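Local coordinates for protein exonuclease mut-7 homolog (Aedes aegypti, PDB 7JW2) that probably trims the 3' ends of AGO1-bound microRNAs as a magnesium-dependent 3'-5' exoribonuclease, this chain being its exonuclease domain, at residues 54-58 against 188-194. Numbering follows the deposited sequence.
Sequences QLATW and DAFCLLE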
# COMPACT_ATOMS: atom_id res chain seq x y z
N GLN A 54 -12.99 10.91 1.35
CA GLN A 54 -12.52 10.99 2.73
C GLN A 54 -12.82 9.68 3.45
O GLN A 54 -13.96 9.20 3.42
CB GLN A 54 -13.15 12.16 3.49
CG GLN A 54 -13.02 13.55 2.85
CD GLN A 54 -14.24 13.92 2.03
OE1 GLN A 54 -14.23 13.80 0.80
NE2 GLN A 54 -15.29 14.40 2.70
N LEU A 55 -11.80 9.11 4.09
CA LEU A 55 -11.91 7.86 4.83
C LEU A 55 -11.42 8.09 6.25
O LEU A 55 -10.26 8.45 6.45
CB LEU A 55 -11.09 6.75 4.16
CG LEU A 55 -11.34 6.60 2.66
CD1 LEU A 55 -10.40 5.59 2.00
CD2 LEU A 55 -12.79 6.23 2.39
N ALA A 56 -12.30 7.84 7.23
CA ALA A 56 -12.01 8.13 8.63
C ALA A 56 -12.00 6.87 9.48
O ALA A 56 -12.88 6.02 9.35
CB ALA A 56 -13.05 9.10 9.20
N THR A 57 -11.02 6.78 10.36
CA THR A 57 -11.02 5.83 11.47
C THR A 57 -11.13 6.62 12.77
O THR A 57 -11.12 7.85 12.76
CB THR A 57 -9.73 5.00 11.49
OG1 THR A 57 -8.67 5.78 12.03
CG2 THR A 57 -9.34 4.56 10.09
N TRP A 58 -11.23 5.91 13.90
CA TRP A 58 -11.29 6.64 15.16
C TRP A 58 -10.02 7.43 15.43
O TRP A 58 -10.04 8.35 16.26
CB TRP A 58 -11.53 5.67 16.32
CG TRP A 58 -12.95 5.26 16.45
CD1 TRP A 58 -13.46 4.01 16.28
CD2 TRP A 58 -14.06 6.11 16.77
NE1 TRP A 58 -14.81 4.02 16.50
CE2 TRP A 58 -15.21 5.29 16.79
CE3 TRP A 58 -14.19 7.47 17.06
CZ2 TRP A 58 -16.47 5.79 17.07
CZ3 TRP A 58 -15.45 7.96 17.35
CH2 TRP A 58 -16.57 7.13 17.35
N ASP A 188 -16.69 15.69 7.81
CA ASP A 188 -17.91 15.11 7.27
C ASP A 188 -17.83 13.59 7.27
O ASP A 188 -18.86 12.92 7.38
CB ASP A 188 -18.21 15.66 5.87
CG ASP A 188 -19.66 16.14 5.73
OD1 ASP A 188 -20.10 16.98 6.55
OD2 ASP A 188 -20.37 15.65 4.83
N ALA A 189 -16.62 13.04 7.17
CA ALA A 189 -16.46 11.60 7.35
C ALA A 189 -16.40 11.23 8.83
O ALA A 189 -17.09 10.30 9.27
CB ALA A 189 -15.21 11.12 6.61
N PHE A 190 -15.59 11.94 9.63
CA PHE A 190 -15.37 11.53 11.02
C PHE A 190 -16.66 11.57 11.85
O PHE A 190 -16.87 10.72 12.73
CB PHE A 190 -14.31 12.41 11.69
CG PHE A 190 -13.88 11.92 13.05
CD1 PHE A 190 -14.48 12.42 14.20
CD2 PHE A 190 -12.88 10.97 13.18
CE1 PHE A 190 -14.09 11.97 15.46
CE2 PHE A 190 -12.48 10.51 14.43
CZ PHE A 190 -13.09 11.02 15.57
N CYS A 191 -17.54 12.54 11.59
CA CYS A 191 -18.73 12.66 12.43
C CYS A 191 -19.65 11.45 12.29
O CYS A 191 -20.48 11.20 13.18
CB CYS A 191 -19.48 13.97 12.12
SG CYS A 191 -20.46 13.98 10.58
N LEU A 192 -19.52 10.69 11.20
CA LEU A 192 -20.32 9.48 11.05
C LEU A 192 -19.96 8.46 12.12
O LEU A 192 -20.84 7.76 12.64
CB LEU A 192 -20.13 8.89 9.65
CG LEU A 192 -20.39 9.87 8.50
CD1 LEU A 192 -20.11 9.15 7.18
CD2 LEU A 192 -21.81 10.42 8.55
N LEU A 193 -18.67 8.38 12.48
CA LEU A 193 -18.26 7.49 13.57
C LEU A 193 -18.88 7.92 14.88
O LEU A 193 -19.38 7.09 15.65
CB LEU A 193 -16.74 7.45 13.71
CG LEU A 193 -15.94 6.93 12.51
CD1 LEU A 193 -14.52 7.43 12.60
CD2 LEU A 193 -15.95 5.40 12.48
N GLU A 194 -18.85 9.23 15.16
CA GLU A 194 -19.44 9.75 16.39
C GLU A 194 -20.94 9.53 16.43
O GLU A 194 -21.50 9.23 17.50
CB GLU A 194 -19.11 11.24 16.53
CG GLU A 194 -17.63 11.56 16.48
CD GLU A 194 -17.37 13.05 16.37
OE1 GLU A 194 -17.75 13.64 15.34
OE2 GLU A 194 -16.76 13.62 17.30
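Q54 meets the helix through its aliphatic root: its CB lies 3.9 Å from the CB of A189, while the chain bends at chi2 (96°) and carries the amide off to bonds of its own. NE2 donates to the backbone carbonyl of A185, one turn earlier on the helix, and also pairs with E39 OE1, so NE2 is satisfied while CB packs on A189. Further along, the methyl of A56 sits 3.8 Å from the CA of F190 and also touches the CB of A189; two alanines facing each other suit an approach in which the axes of strand 54-56 and helix 188-194 come within 7.3 Å. L193 closes this patch, its branched end reaching both A56 CB and, through CD1, the carbonyl oxygen of T57 at 3.4 Å. The T57 oxygen also lies at the edge of the F190 ring, near its plane, 3.4 Å from F190 CE2, and the W58 carbonyl oxygen joins it there; the ring's slightly positive hydrogens suit both. The T57 hydroxyl is hydrogen-bonded to the backbone nitrogens of D59 and D60. W58 starts out directed away from the helix, but its broad indole reaches back to cover L193, offering a flat surface to one neighbour and an edge to another. L193 CB lies over one face of the W58 ring in a CH-pi contact, 3.7 Å from the centroid of its six-membered ring, and W58 CH2 comes 3.3 Å from L193 O. The indole edge addresses the face of F190 in an offset T-shaped pair, planes at 90°. No hydrogen bond joins the two segments, whose N-to-C directions differ by 32°. Strand 50-56 runs between strands 33-40 and 61-65 in the mixed sheet of this RNase H-like exonuclease fold; helix 179-205 packs against it, with helix 151-159 against that helix in turn.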